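Local coordinates for tricorn protease (Thermoplasma acidophilum, PDB 1K32), which is a serine protease built as a six-chain assembly with beta-propeller and PDZ domains, and probably cleaves peptides released by the proteasome, at residues A[660-663]-A[664-668]; A[688-691]-A[692-696]; A[701-704]-A[705-709]; A[385-389]-A[390-394]. All blocks are in the same frame, centred on the assembly; numbering follows the deposited sequence.

Along the chain contact 4 comes first: residues 385-394 turn strand 381-386 back on strand 392-397, closing a tight hairpin within a four-stranded propeller-like sheet. The other three follow in series, none enclosing or crossing another, and each lies along one of three successive helices of the tricorn C1 domain: contact 1 on helix 656-674, contact 2 at the end of helix 678-693, contact 3 at the start of helix 702-714. These three touch one another. Tyr664 and Asp665 of contact 1 reach Tyr689 of contact 2, Phe660 packs on Leu705 of contact 3, and Leu695 meets Val708. Contact 4 stays apart, its nearest atoms about 18 Å from contact 1.

Contact 1 (A[660-663]-A[664-668])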
loop_
_atom_site.group_PDB
_atom_site.type_symbol
_atom_site.label_atom_id
_atom_site.label_comp_id
_atom_site.label_asym_id
_atom_site.label_seq_id
_atom_site.Cartn_x
_atom_site.Cartn_y
_atom_site.Cartn_z
ATOM N N PHE A 660 -50.163 -28.873 -0.340
ATOM C CA PHE A 660 -50.607 -29.822 0.689
ATOM C C PHE A 660 -50.798 -31.232 0.147
ATOM O O PHE A 660 -50.537 -32.217 0.848
ATOM C CB PHE A 660 -51.914 -29.348 1.342
ATOM C CG PHE A 660 -51.732 -28.226 2.351
ATOM C CD1 PHE A 660 -50.497 -27.603 2.518
ATOM C CD2 PHE A 660 -52.802 -27.813 3.149
ATOM C CE1 PHE A 660 -50.326 -26.574 3.479
ATOM C CE2 PHE A 660 -52.646 -26.792 4.108
ATOM C CZ PHE A 660 -51.401 -26.170 4.273
ATOM N N LEU A 661 -51.275 -31.331 -1.088
ATOM C CA LEU A 661 -51.474 -32.634 -1.703
ATOM C C LEU A 661 -50.109 -33.238 -1.994
ATOM O O LEU A 661 -49.869 -34.401 -1.700
ATOM C CB LEU A 661 -52.268 -32.504 -3.008
ATOM C CG LEU A 661 -53.308 -33.596 -3.278
ATOM C CD1 LEU A 661 -53.707 -33.528 -4.756
ATOM C CD2 LEU A 661 -52.754 -34.990 -2.938
ATOM N N GLN A 662 -49.205 -32.441 -2.560
ATOM C CA GLN A 662 -47.859 -32.933 -2.878
ATOM C C GLN A 662 -47.097 -33.364 -1.624
ATOM O O GLN A 662 -46.356 -34.356 -1.656
ATOM C CB GLN A 662 -47.060 -31.865 -3.628
ATOM C CG GLN A 662 -45.695 -32.323 -4.184
ATOM C CD GLN A 662 -44.581 -32.342 -3.138
ATOM O OE1 GLN A 662 -44.645 -31.627 -2.128
ATOM N NE2 GLN A 662 -43.544 -33.153 -3.385
ATOM N N MET A 663 -47.303 -32.638 -0.520
ATOM C CA MET A 663 -46.620 -32.937 0.748
ATOM C C MET A 663 -47.165 -34.182 1.448
ATOM O O MET A 663 -46.403 -34.970 1.991
ATOM C CB MET A 663 -46.699 -31.724 1.687
ATOM C CG MET A 663 -45.877 -30.544 1.204
ATOM S SD MET A 663 -46.321 -28.951 1.965
ATOM C CE MET A 663 -45.379 -29.040 3.509
ATOM N N TYR A 664 -48.483 -34.353 1.449
ATOM C CA TYR A 664 -49.063 -35.543 2.064
ATOM C C TYR A 664 -48.561 -36.753 1.276
ATOM O O TYR A 664 -48.096 -37.735 1.854
ATOM C CB TYR A 664 -50.592 -35.495 2.004
ATOM C CG TYR A 664 -51.216 -36.813 2.387
ATOM C CD1 TYR A 664 -51.257 -37.220 3.723
ATOM C CD2 TYR A 664 -51.665 -37.711 1.397
ATOM C CE1 TYR A 664 -51.722 -38.494 4.079
ATOM C CE2 TYR A 664 -52.127 -38.987 1.740
ATOM C CZ TYR A 664 -52.151 -39.373 3.082
ATOM O OH TYR A 664 -52.571 -40.633 3.438
ATOM N N ASP A 665 -48.663 -36.680 -0.049
ATOM C CA ASP A 665 -48.194 -37.768 -0.902
ATOM C C ASP A 665 -46.723 -38.113 -0.599
ATOM O O ASP A 665 -46.387 -39.280 -0.408
ATOM C CB ASP A 665 -48.362 -37.399 -2.378
ATOM C CG ASP A 665 -49.770 -37.658 -2.892
ATOM O OD1 ASP A 665 -50.045 -37.261 -4.038
ATOM O OD2 ASP A 665 -50.596 -38.263 -2.166
ATOM N N GLU A 666 -45.855 -37.108 -0.528
ATOM C CA GLU A 666 -44.439 -37.370 -0.235
ATOM C C GLU A 666 -44.232 -37.936 1.172
ATOM O O GLU A 666 -43.406 -38.832 1.372
ATOM C CB GLU A 666 -43.590 -36.100 -0.411
ATOM C CG GLU A 666 -42.095 -36.373 -0.314
ATOM C CD GLU A 666 -41.226 -35.357 -1.050
ATOM O OE1 GLU A 666 -40.123 -35.748 -1.503
ATOM O OE2 GLU A 666 -41.631 -34.175 -1.164
ATOM N N ALA A 667 -44.980 -37.416 2.146
ATOM C CA ALA A 667 -44.874 -37.892 3.529
ATOM C C ALA A 667 -45.281 -39.364 3.582
ATOM O O ALA A 667 -44.646 -40.174 4.242
ATOM C CB ALA A 667 -45.782 -37.071 4.444
ATOM N N TRP A 668 -46.354 -39.692 2.875
ATOM C CA TRP A 668 -46.865 -41.059 2.809
ATOM C C TRP A 668 -45.829 -41.968 2.117
ATOM O O TRP A 668 -45.534 -43.058 2.599
ATOM C CB TRP A 668 -48.195 -41.050 2.036
ATOM C CG TRP A 668 -48.763 -42.398 1.728
ATOM C CD1 TRP A 668 -49.558 -43.156 2.530
ATOM C CD2 TRP A 668 -48.542 -43.160 0.540
ATOM N NE1 TRP A 668 -49.851 -44.356 1.916
ATOM C CE2 TRP A 668 -49.238 -44.382 0.691
ATOM C CE3 TRP A 668 -47.822 -42.928 -0.644
ATOM C CZ2 TRP A 668 -49.236 -45.373 -0.298
ATOM C CZ3 TRP A 668 -47.818 -43.913 -1.625
ATOM C CH2 TRP A 668 -48.523 -45.123 -1.445
HETATM O O HOH W 1 -42.833 -31.657 -0.079
#
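Gln662 carries CG anti to its backbone nitrogen (chi1 -172°) and then bends at chi2 (-81°), while Glu666, one helical turn on, has CG in the same anti position (chi1 -172°) and runs out extended. The two side chains thus lie alongside each other, pointing the same way, and Gln662 NE2 donates to Glu666 OE2 at 3.1 Å. The amide and carboxylate planes stand nearly perpendicular, and the N-H reaches OE2 from above the carboxylate plane. A water closes the bridge: it donates to Gln662 OE1 at 2.7 Å and to Glu666 OE2 at 3.0 Å, so both ends of the amide are tied to one carboxylate oxygen. A leucine in place of Gln662 would probably leave that water without its amide acceptor and Glu666 OE2 without its amide donor. On the neighbouring flank of the helix, Leu661 CD2 lies 3.7 Å from Asp665 OD1, the two side chains again side by side, and Asp665 OD2 is hydrogen-bonded to Tyr689 OH of helix 678-693. Beneath the side chains run the backbone bonds of the helix, among them Glu666 N to Gln662 O at 3.0 Å and Ala667 N to Met663 O at 2.8 Å. Met663 turns to another side, against Arg702 and Leu705 of helix 702-714. Arg337 and Arg339 form salt bridges with OE2 and OE1 of Glu666, respectively. With two arginines, an amide and a water around it, the buried carboxylate is probably kept ionised, and Gln662 helps to fix its rotation.

Contact 2 (A[688-691]-A[692-696]); sequences IYEK and YRNLV
Tyr692 lays one face of its ring against the aliphatic chain of Lys691, whose CG sits 3.8 Å from the ring centroid and only 15° off the ring normal, a CH-pi contact between sequence neighbours. The two side chains run alongside each other; CG of Lys691 stands opposite its own backbone nitrogen (chi1 155°), and the chain bends at chi3, after CD has passed 3.6 Å from Tyr692 CE1. At the edge of the same ring, Ile688 O lies 3.3 Å from CD1. An alanine replacing Tyr692 would probably deprive the Lys691 methylenes of their aromatic support and Glu715 of the hydroxyl that bonds it. One turn across, Arg693 CB lies over the Tyr689 face, 4.2 Å from the centroid, and CG comes 3.6 Å from Tyr689 OH. That hydroxyl is hydrogen-bonded to Asp665, and Arg356 makes a cation-pi contact with the ring. The backbone is less regular: Tyr692 N to Ile688 O is a weak bond, whereas Asn694 N meets Glu690 O at 2.8 Å. Carbon packing on aromatic faces thus accompanies polar anchoring of the hydroxyls: both tyrosines join helix 678-693 to its surroundings through ring and oxygen alike.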
loop_
_atom_site.group_PDB
_atom_site.type_symbol
_atom_site.label_atom_id
_atom_site.label_comp_id
_atom_site.label_asym_id
_atom_site.label_seq_id
_atom_site.Cartn_x
_atom_site.Cartn_y
_atom_site.Cartn_z
ATOM N N ILE A 688 -53.682 -47.324 4.587
ATOM C CA ILE A 688 -53.931 -46.009 5.169
ATOM C C ILE A 688 -53.985 -44.825 4.210
ATOM O O ILE A 688 -54.470 -43.756 4.590
ATOM C CB ILE A 688 -52.864 -45.670 6.257
ATOM C CG1 ILE A 688 -51.493 -45.471 5.610
ATOM C CG2 ILE A 688 -52.785 -46.788 7.283
ATOM C CD1 ILE A 688 -50.418 -45.007 6.581
ATOM N N TYR A 689 -53.497 -45.004 2.984
ATOM C CA TYR A 689 -53.463 -43.907 2.033
ATOM C C TYR A 689 -54.716 -43.062 1.832
ATOM O O TYR A 689 -54.675 -41.844 2.045
ATOM C CB TYR A 689 -52.988 -44.383 0.652
ATOM C CG TYR A 689 -52.881 -43.239 -0.339
ATOM C CD1 TYR A 689 -53.939 -42.920 -1.192
ATOM C CD2 TYR A 689 -51.758 -42.414 -0.355
ATOM C CE1 TYR A 689 -53.884 -41.799 -2.028
ATOM C CE2 TYR A 689 -51.690 -41.299 -1.185
ATOM C CZ TYR A 689 -52.759 -40.997 -2.015
ATOM O OH TYR A 689 -52.701 -39.887 -2.817
ATOM N N GLU A 690 -55.820 -43.687 1.419
ATOM C CA GLU A 690 -57.047 -42.930 1.127
ATOM C C GLU A 690 -57.643 -42.214 2.331
ATOM O O GLU A 690 -57.973 -41.040 2.270
ATOM C CB GLU A 690 -58.121 -43.842 0.512
ATOM C CG GLU A 690 -59.367 -43.073 0.077
ATOM C CD GLU A 690 -60.538 -43.967 -0.279
ATOM O OE1 GLU A 690 -61.629 -43.426 -0.575
ATOM O OE2 GLU A 690 -60.372 -45.207 -0.263
ATOM N N LYS A 691 -57.795 -42.952 3.415
ATOM C CA LYS A 691 -58.349 -42.426 4.654
ATOM C C LYS A 691 -57.766 -41.054 5.016
ATOM O O LYS A 691 -58.503 -40.114 5.310
ATOM C CB LYS A 691 -58.090 -43.468 5.743
ATOM C CG LYS A 691 -58.016 -43.008 7.160
ATOM C CD LYS A 691 -57.802 -44.226 8.064
ATOM C CE LYS A 691 -58.964 -45.226 7.897
ATOM N NZ LYS A 691 -58.981 -46.310 8.903
ATOM N N TYR A 692 -56.450 -40.922 4.980
ATOM C CA TYR A 692 -55.857 -39.639 5.320
ATOM C C TYR A 692 -55.778 -38.683 4.140
ATOM O O TYR A 692 -55.837 -37.467 4.315
ATOM C CB TYR A 692 -54.494 -39.857 5.969
ATOM C CG TYR A 692 -54.669 -40.599 7.273
ATOM C CD1 TYR A 692 -54.382 -41.959 7.372
ATOM C CD2 TYR A 692 -55.202 -39.949 8.385
ATOM C CE1 TYR A 692 -54.620 -42.648 8.550
ATOM C CE2 TYR A 692 -55.448 -40.622 9.559
ATOM C CZ TYR A 692 -55.158 -41.968 9.644
ATOM O OH TYR A 692 -55.412 -42.632 10.819
ATOM N N ARG A 693 -55.673 -39.232 2.935
ATOM C CA ARG A 693 -55.638 -38.388 1.751
ATOM C C ARG A 693 -56.975 -37.631 1.662
ATOM O O ARG A 693 -57.028 -36.520 1.156
ATOM C CB ARG A 693 -55.413 -39.248 0.498
ATOM C CG ARG A 693 -55.303 -38.456 -0.801
ATOM C CD ARG A 693 -56.630 -38.393 -1.517
ATOM N NE ARG A 693 -56.545 -37.650 -2.773
ATOM C CZ ARG A 693 -56.618 -36.325 -2.871
ATOM N NH1 ARG A 693 -56.528 -35.744 -4.057
ATOM N NH2 ARG A 693 -56.802 -35.582 -1.784
ATOM N N ASN A 694 -58.049 -38.219 2.179
ATOM C CA ASN A 694 -59.355 -37.556 2.124
ATOM C C ASN A 694 -59.476 -36.356 3.061
ATOM O O ASN A 694 -60.336 -35.486 2.872
ATOM C CB ASN A 694 -60.487 -38.543 2.425
ATOM C CG ASN A 694 -60.727 -39.525 1.285
ATOM O OD1 ASN A 694 -60.442 -39.226 0.129
ATOM N ND2 ASN A 694 -61.262 -40.691 1.608
ATOM N N LEU A 695 -58.629 -36.305 4.080
ATOM C CA LEU A 695 -58.674 -35.181 5.012
ATOM C C LEU A 695 -57.835 -34.018 4.511
ATOM O O LEU A 695 -57.969 -32.899 4.990
ATOM C CB LEU A 695 -58.146 -35.596 6.377
ATOM C CG LEU A 695 -58.903 -36.702 7.097
ATOM C CD1 LEU A 695 -58.185 -36.990 8.411
ATOM C CD2 LEU A 695 -60.370 -36.280 7.324
ATOM N N VAL A 696 -56.960 -34.287 3.551
ATOM C CA VAL A 696 -56.094 -33.244 3.024
ATOM C C VAL A 696 -56.842 -32.012 2.514
ATOM O O VAL A 696 -56.457 -30.887 2.828
ATOM C CB VAL A 696 -55.190 -33.801 1.923
ATOM C CG1 VAL A 696 -54.355 -32.683 1.303
ATOM C CG2 VAL A 696 -54.273 -34.871 2.520
#

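Contact 3 (A[701-704]-A[705-709])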
loop_
_atom_site.group_PDB
_atom_site.type_symbol
_atom_site.label_atom_id
_atom_site.label_comp_id
_atom_site.label_asym_id
_atom_site.label_seq_id
_atom_site.Cartn_x
_atom_site.Cartn_y
_atom_site.Cartn_z
ATOM N N THR A 701 -54.363 -24.794 6.807
ATOM C CA THR A 701 -53.106 -24.296 7.360
ATOM C C THR A 701 -52.091 -25.422 7.528
ATOM O O THR A 701 -52.445 -26.619 7.527
ATOM C CB THR A 701 -53.323 -23.596 8.730
ATOM O OG1 THR A 701 -53.704 -24.570 9.712
ATOM C CG2 THR A 701 -54.416 -22.527 8.615
ATOM N N ARG A 702 -50.828 -25.041 7.679
ATOM C CA ARG A 702 -49.773 -26.032 7.838
ATOM C C ARG A 702 -50.021 -26.883 9.069
ATOM O O ARG A 702 -49.651 -28.044 9.092
ATOM C CB ARG A 702 -48.401 -25.373 7.937
ATOM C CG ARG A 702 -47.247 -26.371 8.097
ATOM C CD ARG A 702 -47.068 -27.232 6.843
ATOM N NE ARG A 702 -46.035 -28.251 7.017
ATOM C CZ ARG A 702 -46.180 -29.347 7.763
ATOM N NH1 ARG A 702 -45.189 -30.220 7.872
ATOM N NH2 ARG A 702 -47.329 -29.586 8.383
ATOM N N TYR A 703 -50.625 -26.302 10.098
ATOM C CA TYR A 703 -50.932 -27.059 11.300
ATOM C C TYR A 703 -51.975 -28.146 11.012
ATOM O O TYR A 703 -51.860 -29.259 11.523
ATOM C CB TYR A 703 -51.456 -26.153 12.414
ATOM C CG TYR A 703 -51.491 -26.867 13.748
ATOM C CD1 TYR A 703 -50.331 -27.428 14.274
ATOM C CD2 TYR A 703 -52.674 -27.003 14.470
ATOM C CE1 TYR A 703 -50.337 -28.109 15.484
ATOM C CE2 TYR A 703 -52.696 -27.688 15.696
ATOM C CZ TYR A 703 -51.517 -28.237 16.191
ATOM O OH TYR A 703 -51.495 -28.913 17.386
ATOM N N ASP A 704 -52.997 -27.799 10.230
ATOM C CA ASP A 704 -54.049 -28.726 9.822
ATOM C C ASP A 704 -53.396 -29.929 9.142
ATOM O O ASP A 704 -53.698 -31.075 9.468
ATOM C CB ASP A 704 -54.992 -28.065 8.803
ATOM C CG ASP A 704 -55.887 -27.017 9.422
ATOM O OD1 ASP A 704 -56.460 -26.201 8.669
ATOM O OD2 ASP A 704 -56.034 -27.007 10.662
ATOM N N LEU A 705 -52.493 -29.640 8.204
ATOM C CA LEU A 705 -51.795 -30.675 7.450
ATOM C C LEU A 705 -51.006 -31.593 8.372
ATOM O O LEU A 705 -50.955 -32.801 8.152
ATOM C CB LEU A 705 -50.845 -30.046 6.423
ATOM C CG LEU A 705 -50.587 -30.819 5.111
ATOM C CD1 LEU A 705 -49.211 -30.459 4.576
ATOM C CD2 LEU A 705 -50.679 -32.307 5.321
ATOM N N SER A 706 -50.385 -31.013 9.400
ATOM C CA SER A 706 -49.608 -31.787 10.360
ATOM C C SER A 706 -50.482 -32.802 11.083
ATOM O O SER A 706 -50.099 -33.959 11.249
ATOM C CB SER A 706 -48.965 -30.849 11.389
ATOM O OG SER A 706 -48.462 -31.575 12.490
ATOM N N ASN A 707 -51.657 -32.370 11.522
ATOM C CA ASN A 707 -52.555 -33.273 12.219
ATOM C C ASN A 707 -52.852 -34.499 11.360
ATOM O O ASN A 707 -52.912 -35.623 11.866
ATOM C CB ASN A 707 -53.871 -32.560 12.567
ATOM C CG ASN A 707 -53.735 -31.639 13.777
ATOM O OD1 ASN A 707 -53.187 -30.522 13.695
ATOM N ND2 ASN A 707 -54.229 -32.106 14.906
ATOM N N VAL A 708 -53.040 -34.278 10.066
ATOM C CA VAL A 708 -53.341 -35.368 9.151
ATOM C C VAL A 708 -52.119 -36.241 8.924
ATOM O O VAL A 708 -52.197 -37.460 9.065
ATOM C CB VAL A 708 -53.855 -34.826 7.789
ATOM C CG1 VAL A 708 -54.119 -35.982 6.811
ATOM C CG2 VAL A 708 -55.144 -33.987 8.020
ATOM N N ILE A 709 -50.988 -35.621 8.600
ATOM C CA ILE A 709 -49.763 -36.382 8.346
ATOM C C ILE A 709 -49.322 -37.223 9.538
ATOM O O ILE A 709 -48.931 -38.381 9.383
ATOM C CB ILE A 709 -48.593 -35.453 7.938
ATOM C CG1 ILE A 709 -48.783 -35.001 6.488
ATOM C CG2 ILE A 709 -47.252 -36.176 8.107
ATOM C CD1 ILE A 709 -47.698 -34.117 5.965
#
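Arg702 and Ser706 meet one helical turn apart, the guanidinium curling back beside the helix with its edge toward the serine: NH2 comes 3.6 Å from Ser706 CB. The bend that brings it there is at chi2 (67°), CG being placed anti to the backbone nitrogen. Leu705 CD1 lies over one face of the same guanidinium. The Arg702 nitrogens are engaged beyond the helix, NE in a salt bridge with Asp976 and NH1 with Glu723, so the long side chain ties the helix start to Glu723, just past the helix, and to the far-off Asp976. On another flank, Tyr703 and Asn707 are set with ring and amide planes nearly perpendicular, the amide end standing over one face of the ring. Backbone bonds join the turns, Leu705 N to Thr701 O at 3.1 Å and Ser706 N to Arg702 O at 3.1 Å. At the first turn Thr701 N donates to Asp704 OD1 at 3.1 Å, from above the carboxylate plane, and Asp704 N returns a weak bond of 3.3 Å to Thr701 OG1. Thr701 OG1 is also hydrogen-bonded to Asp33, and Asp704 OD1 takes the backbone N of Lys700. The reciprocal pairing is a capping box, with Thr701 as N-cap of helix 702-714.

Contact 4 (A[385-389]-A[390-394])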
loop_
_atom_site.group_PDB
_atom_site.type_symbol
_atom_site.label_atom_id
_atom_site.label_comp_id
_atom_site.label_asym_id
_atom_site.label_seq_id
_atom_site.Cartn_x
_atom_site.Cartn_y
_atom_site.Cartn_z
ATOM N N GLY A 385 -25.330 -35.102 -11.916
ATOM C CA GLY A 385 -24.312 -34.284 -12.540
ATOM C C GLY A 385 -24.403 -34.460 -14.039
ATOM O O GLY A 385 -24.964 -35.455 -14.518
ATOM N N VAL A 386 -23.856 -33.508 -14.789
ATOM C CA VAL A 386 -23.895 -33.582 -16.245
ATOM C C VAL A 386 -22.492 -33.442 -16.795
ATOM O O VAL A 386 -21.705 -32.649 -16.283
ATOM C CB VAL A 386 -24.775 -32.461 -16.841
ATOM C CG1 VAL A 386 -24.832 -32.588 -18.354
ATOM C CG2 VAL A 386 -26.184 -32.523 -16.235
ATOM N N ASP A 387 -22.168 -34.204 -17.838
ATOM C CA ASP A 387 -20.834 -34.096 -18.407
ATOM C C ASP A 387 -20.715 -32.714 -19.036
ATOM O O ASP A 387 -21.719 -32.086 -19.370
ATOM C CB ASP A 387 -20.583 -35.194 -19.447
ATOM C CG ASP A 387 -21.190 -34.877 -20.790
ATOM O OD1 ASP A 387 -20.447 -34.449 -21.701
ATOM O OD2 ASP A 387 -22.416 -35.053 -20.931
ATOM N N ARG A 388 -19.487 -32.248 -19.199
ATOM C CA ARG A 388 -19.243 -30.929 -19.754
ATOM C C ARG A 388 -19.680 -30.759 -21.208
ATOM O O ARG A 388 -19.908 -29.644 -21.657
ATOM C CB ARG A 388 -17.765 -30.568 -19.592
ATOM C CG ARG A 388 -17.481 -29.120 -19.879
ATOM C CD ARG A 388 -16.098 -28.713 -19.423
ATOM N NE ARG A 388 -15.829 -27.328 -19.794
ATOM C CZ ARG A 388 -14.657 -26.726 -19.643
ATOM N NH1 ARG A 388 -14.513 -25.459 -20.013
ATOM N NH2 ARG A 388 -13.631 -27.390 -19.127
ATOM N N ASN A 389 -19.814 -31.856 -21.941
ATOM C CA ASN A 389 -20.239 -31.757 -23.329
ATOM C C ASN A 389 -21.752 -31.919 -23.489
ATOM O O ASN A 389 -22.274 -31.908 -24.603
ATOM C CB ASN A 389 -19.483 -32.777 -24.174
ATOM C CG ASN A 389 -17.989 -32.492 -24.218
ATOM O OD1 ASN A 389 -17.170 -33.283 -23.739
ATOM N ND2 ASN A 389 -17.630 -31.347 -24.783
ATOM N N GLY A 390 -22.446 -32.063 -22.364
ATOM C CA GLY A 390 -23.892 -32.192 -22.371
ATOM C C GLY A 390 -24.503 -33.373 -23.104
ATOM O O GLY A 390 -25.599 -33.259 -23.659
ATOM N N LYS A 391 -23.815 -34.508 -23.113
ATOM C CA LYS A 391 -24.351 -35.683 -23.776
ATOM C C LYS A 391 -25.018 -36.639 -22.792
ATOM O O LYS A 391 -25.936 -37.368 -23.160
ATOM C CB LYS A 391 -23.253 -36.404 -24.553
ATOM C CG LYS A 391 -22.959 -35.761 -25.895
ATOM C CD LYS A 391 -21.796 -36.442 -26.599
ATOM C CE LYS A 391 -21.833 -36.166 -28.096
ATOM N NZ LYS A 391 -22.013 -34.714 -28.395
ATOM N N PHE A 392 -24.575 -36.631 -21.540
ATOM C CA PHE A 392 -25.174 -37.526 -20.562
ATOM C C PHE A 392 -25.090 -36.984 -19.149
ATOM O O PHE A 392 -24.271 -36.128 -18.841
ATOM C CB PHE A 392 -24.514 -38.916 -20.611
ATOM C CG PHE A 392 -23.062 -38.924 -20.199
ATOM C CD1 PHE A 392 -22.052 -38.857 -21.157
ATOM C CD2 PHE A 392 -22.703 -38.979 -18.850
ATOM C CE1 PHE A 392 -20.705 -38.844 -20.784
ATOM C CE2 PHE A 392 -21.358 -38.965 -18.461
ATOM C CZ PHE A 392 -20.353 -38.897 -19.430
ATOM N N ALA A 393 -25.965 -37.492 -18.297
ATOM C CA ALA A 393 -25.979 -37.109 -16.909
ATOM C C ALA A 393 -25.588 -38.343 -16.114
ATOM O O ALA A 393 -25.692 -39.468 -16.616
ATOM C CB ALA A 393 -27.375 -36.655 -16.502
ATOM N N VAL A 394 -25.119 -38.119 -14.888
ATOM C CA VAL A 394 -24.771 -39.188 -13.965
ATOM C C VAL A 394 -25.735 -39.014 -12.785
ATOM O O VAL A 394 -25.912 -37.907 -12.268
ATOM C CB VAL A 394 -23.314 -39.082 -13.481
ATOM C CG1 VAL A 394 -23.028 -40.176 -12.460
ATOM C CG2 VAL A 394 -22.367 -39.206 -14.673
#
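Gly390 and Asp387 make the turn of a beta hairpin between strands 381-386 and 392-397, part of a four-stranded antiparallel sheet consistent with a propeller blade. Gly390 closes a type I turn begun by Asp387, its N donating to Asp387 O at 3.1 Å; its positive phi (61°) suits a residue without a side chain, and a CB there would clash with Asn389 O. The Asp387 carboxylate folds into the loop. OD1 accepts from Asn389 N at 2.7 Å, an Asx turn, and is also hydrogen-bonded to Ser432 OG, while OD2 takes two backbone donors, Lys391 N on its syn lone pair and Phe392 N nearly along the C-O axis. This grip on successive amides probably stabilises the negative charge and keeps the carboxylate from turning. Gly385, the third residue, pairs with Val394 in a hydrogen-bonded antiparallel pair: Val394 N reaches Gly385 O at 2.7 Å and Gly385 N reaches Val394 O at 2.9 Å. Next to it, Val386 and Ala393 form a non-hydrogen-bonded pair, Val386 CG2 lying 4.3 Å from Ala393 CB. The Phe392 ring, which also packs on Ile428 and Ile435, turns one face to Asp387, whose CB sits 3.9 Å from the ring centroid, 18° off the normal.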